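Local structure of endo-arabinase (Bacteroides thetaiotaomicron, 5C0P) at residues Y231-A236 and I274-P279; A126-P129 and M133-D136. The protein probably hydrolyses glycosidic bonds within arabinan chains, as a magnesium-binding member of glycoside hydrolase family 43. All blocks are in the same frame, centred on the assembly; numbering follows the deposited sequence. Where two conformers were deposited one is given.

The two contacts illustrate how a propeller enzyme builds one pocket from separate blades. Contact 1 joins strands of two successive sheets, whereas contact 2 lies where the chain passes from one sheet to the next, and their centres, about 21 Å apart, fall on opposite sides of the centre of the chain. Their nearest atoms come within about 6 Å, because Y231 of contact 1 and D136 of contact 2 both reach the central pocket. The side chain of Y231 is about 4 Å from a bound Tris molecule, probably from the crystallisation liquor. D136 OD2 is hydrogen-bonded to it. H261, which with D84 forms the magnesium site, has its side chain about 4 Å from that of Y231.

Contact 1 (Y231-A236 and I274-P279); sequences YAIGQA and ISYHAP. With GOL (glycerol), chain I.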
loop_
_atom_site.group_PDB
_atom_site.type_symbol
_atom_site.label_atom_id
_atom_site.label_comp_id
_atom_site.label_asym_id
_atom_site.label_seq_id
_atom_site.Cartn_x
_atom_site.Cartn_y
_atom_site.Cartn_z
ATOM N N TYR A 231 2.524 -14.973 6.567
ATOM C CA TYR A 231 2.038 -13.807 5.857
ATOM C C TYR A 231 2.451 -14.009 4.410
ATOM O O TYR A 231 3.501 -14.617 4.140
ATOM C CB TYR A 231 2.729 -12.580 6.425
ATOM C CG TYR A 231 2.118 -11.234 6.100
ATOM C CD1 TYR A 231 0.758 -10.994 6.255
ATOM C CD2 TYR A 231 2.930 -10.180 5.688
ATOM C CE1 TYR A 231 0.223 -9.728 5.984
ATOM C CE2 TYR A 231 2.414 -8.922 5.428
ATOM C CZ TYR A 231 1.063 -8.706 5.563
ATOM O OH TYR A 231 0.562 -7.450 5.313
ATOM N N ALA A 232 1.644 -13.523 3.476
ATOM C CA ALA A 232 1.913 -13.795 2.067
ATOM C C ALA A 232 1.303 -12.764 1.154
ATOM O O ALA A 232 0.458 -11.957 1.570
ATOM C CB ALA A 232 1.399 -15.184 1.689
ATOM N N ILE A 233 1.749 -12.808 -0.100
ATOM C CA ILE A 233 1.210 -11.977 -1.166
ATOM C C ILE A 233 0.333 -12.857 -2.041
ATOM O O ILE A 233 0.784 -13.908 -2.541
ATOM C CB ILE A 233 2.338 -11.417 -2.050
ATOM C CG1 ILE A 233 3.399 -10.714 -1.192
ATOM C CG2 ILE A 233 1.759 -10.485 -3.115
ATOM C CD1 ILE A 233 4.715 -10.482 -1.938
ATOM N N GLY A 234 -0.923 -12.449 -2.202
ATOM C CA GLY A 234 -1.818 -13.115 -3.128
ATOM C C GLY A 234 -2.068 -12.212 -4.317
ATOM O O GLY A 234 -1.786 -10.998 -4.274
ATOM N N GLN A 235 -2.566 -12.795 -5.397
ATOM C CA GLN A 235 -2.937 -11.991 -6.551
ATOM C C GLN A 235 -4.328 -12.366 -7.032
ATOM O O GLN A 235 -4.787 -13.494 -6.830
ATOM C CB GLN A 235 -1.911 -12.131 -7.687
ATOM C CG GLN A 235 -1.864 -13.498 -8.344
ATOM C CD GLN A 235 -0.838 -13.569 -9.464
ATOM O OE1 GLN A 235 -0.610 -12.587 -10.182
ATOM N NE2 GLN A 235 -0.213 -14.730 -9.618
ATOM N N ALA A 236 -5.000 -11.393 -7.636
ATOM C CA ALA A 236 -6.305 -11.605 -8.246
ATOM C C ALA A 236 -6.316 -10.888 -9.577
ATOM O O ALA A 236 -5.624 -9.884 -9.749
ATOM C CB ALA A 236 -7.410 -11.078 -7.351
ATOM N N ILE A 274 9.131 -5.856 -7.788
ATOM C CA ILE A 274 8.225 -5.920 -6.643
ATOM C C ILE A 274 8.985 -5.491 -5.387
ATOM O O ILE A 274 10.180 -5.745 -5.262
ATOM C CB ILE A 274 7.598 -7.331 -6.481
ATOM C CG1 ILE A 274 6.510 -7.335 -5.394
ATOM C CG2 ILE A 274 8.667 -8.374 -6.186
ATOM C CD1 ILE A 274 5.638 -8.598 -5.409
ATOM N N SER A 275 8.286 -4.805 -4.490
ATOM C CA SER A 275 8.832 -4.417 -3.192
ATOM C C SER A 275 7.867 -4.851 -2.093
ATOM O O SER A 275 6.666 -4.541 -2.150
ATOM C CB SER A 275 9.030 -2.896 -3.147
ATOM O OG SER A 275 9.432 -2.452 -1.855
ATOM N N TYR A 276 8.388 -5.557 -1.089
ATOM C CA TYR A 276 7.581 -6.006 0.047
ATOM C C TYR A 276 8.500 -6.241 1.226
ATOM O O TYR A 276 9.707 -6.170 1.073
ATOM C CB TYR A 276 6.799 -7.283 -0.293
ATOM C CG TYR A 276 7.609 -8.532 -0.580
ATOM C CD1 TYR A 276 7.803 -9.503 0.396
ATOM C CD2 TYR A 276 8.124 -8.766 -1.848
ATOM C CE1 TYR A 276 8.513 -10.671 0.120
ATOM C CE2 TYR A 276 8.835 -9.928 -2.137
ATOM C CZ TYR A 276 9.028 -10.866 -1.147
ATOM O OH TYR A 276 9.731 -12.020 -1.444
ATOM N N HIS A 277 7.956 -6.533 2.407
ATOM C CA HIS A 277 8.846 -6.854 3.521
ATOM C C HIS A 277 8.786 -8.331 3.853
ATOM O O HIS A 277 7.764 -8.976 3.636
ATOM C CB HIS A 277 8.545 -6.012 4.772
ATOM C CG HIS A 277 7.294 -6.421 5.491
ATOM N ND1 HIS A 277 6.117 -5.717 5.388
ATOM C CD2 HIS A 277 7.034 -7.474 6.304
ATOM C CE1 HIS A 277 5.184 -6.308 6.116
ATOM N NE2 HIS A 277 5.719 -7.385 6.676
ATOM N N ALA A 278 9.886 -8.865 4.369
ATOM C CA ALA A 278 9.924 -10.233 4.872
ATOM C C ALA A 278 11.011 -10.316 5.927
ATOM O O ALA A 278 11.947 -9.522 5.911
ATOM C CB ALA A 278 10.216 -11.210 3.739
ATOM N N PRO A 279 10.881 -11.243 6.888
ATOM C CA PRO A 279 9.680 -11.999 7.234
ATOM C C PRO A 279 8.730 -11.019 7.917
ATOM O O PRO A 279 8.942 -9.801 7.823
ATOM C CB PRO A 279 10.203 -13.033 8.237
ATOM C CG PRO A 279 11.329 -12.341 8.907
ATOM C CD PRO A 279 11.973 -11.484 7.842
HETATM C C1 GOL I . 9.785 -12.347 -6.340
HETATM C C2 GOL I . 8.384 -12.908 -6.119
HETATM O O2 GOL I . 7.460 -12.188 -6.903
HETATM C C3 GOL I . 7.999 -12.776 -4.654
HETATM O O3 GOL I . 8.770 -13.674 -3.891
#
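Y276 and I233 join two neighbouring blades of the five-bladed beta-propeller characteristic of family 43, through side chains alone, with no hydrogen bond between 231-236 and 274-279. With CG of Y276 set between its backbone N and carbonyl carbon (chi1 65°), one face of the ring is turned to I233 CD1. Y276 CB approaches I233 CD1 at 4.2 Å, Y276 CG comes to 3.7 Å from that same carbon, and CD1 and CD2 of the ring also lie against it. I233 CD1 stands 3.8 Å from the centroid of the Y276 ring and 15° off its normal, a CH-pi contact. Further out, Y276 CE2 meets glycerol C3 at 3.9 Å and CZ lies near glycerol O3. Y276 OH accepts a 3.1 Å hydrogen bond from glycerol O3 and is also hydrogen-bonded to D257 OD2. A leucine in its place would probably leave D257 OD2 without this hydroxyl and I233 CD1 without its aromatic face. I233 CD1 also touches I274 CD1 at 4.1 Å. The Y231 and H277 rings run nearly parallel (20°) but barely overlap, centroids 5.7 Å apart, with Y231 CE2 3.9 Å from H277 NE2. Y231 OH is hydrogen-bonded to D205 OD2, H277 ND1 to D28 N and H277 NE2 to N280 OD1.

Contact 2 (A126-P129 and M133-D136); sequences AITP and MCLD
The puckered pyrrolidine ring of P129 meets C134 at one corner, its CD carbon lying 3.9 Å from C134 SG. The side chains of P129, C134 and T128 all touch F151 on strand 147-153. The flat group of these segments, the carboxylate of D136, takes no part in this contact: its CB points away from 126-129, and OD2 is hydrogen-bonded to A206 N and to a bound Tris molecule.

Beside the proline, T128 supplies a broader surface. Its CB lies 3.6 Å from C134 CB, and both branches close on that same methylene, T128 OG1 at 3.7 Å and T128 CG2 at 3.9 Å from C134 CB. Every side-chain atom of the threonine is therefore engaged by a single carbon. The sulfur reaches past this group toward the proline because C134 SG is anti to the carbonyl carbon (chi1 -57°), which also leaves it 3.9 Å from T128 CB.

In the beta-propeller this is the place where one blade gives way to the next: 126-129 belongs to the connection following strand 120-121, and strand 134-141 begins the following sheet. No hydrogen bond crosses between the two segments. Instead, both are tied to strand 103-112 of the preceding blade, where T128 OG1 accepts the backbone N-H of T107 and C134 forms a backbone hydrogen bond with R105. The buried threonine hydroxyl thus packs its oxygen on the C134 methylene while being satisfied by the earlier blade.

Two residues beyond C134, D136 occupies the position predicted to modulate the pKa of the catalytic glutamate and to orient the proton donor and substrate. Its backbone N-H is held by T97 OG1.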
loop_
_atom_site.group_PDB
_atom_site.type_symbol
_atom_site.label_atom_id
_atom_site.label_comp_id
_atom_site.label_asym_id
_atom_site.label_seq_id
_atom_site.Cartn_x
_atom_site.Cartn_y
_atom_site.Cartn_z
ATOM N N ALA A 126 -9.779 11.483 7.364
ATOM C CA ALA A 126 -9.571 10.316 6.524
ATOM C C ALA A 126 -10.357 10.434 5.221
ATOM O O ALA A 126 -11.438 11.018 5.193
ATOM C CB ALA A 126 -9.995 9.059 7.263
ATOM N N ILE A 127 -9.807 9.859 4.158
ATOM C CA ILE A 127 -10.508 9.743 2.881
ATOM C C ILE A 127 -11.390 8.484 2.865
ATOM O O ILE A 127 -12.364 8.396 2.116
ATOM C CB ILE A 127 -9.490 9.738 1.713
ATOM C CG1 ILE A 127 -10.203 9.924 0.373
ATOM C CG2 ILE A 127 -8.640 8.465 1.726
ATOM C CD1 ILE A 127 -10.989 11.218 0.269
ATOM N N THR A 128 -11.060 7.523 3.724
ATOM C CA THR A 128 -11.888 6.328 3.910
ATOM C C THR A 128 -13.125 6.687 4.750
ATOM O O THR A 128 -13.153 7.746 5.384
ATOM C CB THR A 128 -11.047 5.209 4.562
ATOM O OG1 THR A 128 -10.406 5.723 5.739
ATOM C CG2 THR A 128 -9.984 4.703 3.589
ATOM N N PRO A 129 -14.171 5.835 4.741
ATOM C CA PRO A 129 -15.406 6.229 5.436
ATOM C C PRO A 129 -15.240 6.396 6.945
ATOM O O PRO A 129 -14.666 5.528 7.599
ATOM C CB PRO A 129 -16.360 5.061 5.141
ATOM C CG PRO A 129 -15.868 4.512 3.840
ATOM C CD PRO A 129 -14.365 4.613 3.935
HETATM N N MSE A 133 -13.684 1.191 10.319
HETATM C CA MSE A 133 -12.255 0.989 10.573
HETATM C C MSE A 133 -11.582 0.568 9.276
HETATM O O MSE A 133 -11.798 -0.548 8.787
HETATM C CB MSE A 133 -12.022 -0.100 11.619
HETATM C CG MSE A 133 -12.907 -0.004 12.830
HETATM SE SE MSE A 133 -11.922 -0.202 14.485
HETATM C CE MSE A 133 -11.115 1.575 14.475
ATOM N N CYS A 134 -10.764 1.457 8.727
ATOM C CA CYS A 134 -10.129 1.209 7.433
ATOM C C CYS A 134 -8.624 1.429 7.461
ATOM O O CYS A 134 -8.100 2.188 8.281
ATOM C CB CYS A 134 -10.712 2.112 6.347
ATOM S SG CYS A 134 -12.483 1.969 6.116
ATOM N N LEU A 135 -7.928 0.763 6.550
ATOM C CA LEU A 135 -6.483 0.909 6.462
ATOM C C LEU A 135 -5.959 0.622 5.072
ATOM O O LEU A 135 -6.684 0.112 4.207
ATOM C CB LEU A 135 -5.770 0.027 7.497
ATOM C CG LEU A 135 -6.076 -1.465 7.633
ATOM C CD1 LEU A 135 -5.427 -2.305 6.544
ATOM C CD2 LEU A 135 -5.621 -1.957 9.001
ATOM N N ASP A 136 -4.692 0.977 4.870
ATOM C CA ASP A 136 -3.949 0.655 3.657
ATOM C C ASP A 136 -4.555 1.273 2.403
ATOM O O ASP A 136 -4.519 0.671 1.338
ATOM C CB ASP A 136 -3.777 -0.876 3.494
ATOM C CG ASP A 136 -2.826 -1.481 4.515
ATOM O OD1 ASP A 136 -2.227 -0.730 5.324
ATOM O OD2 ASP A 136 -2.670 -2.720 4.513
#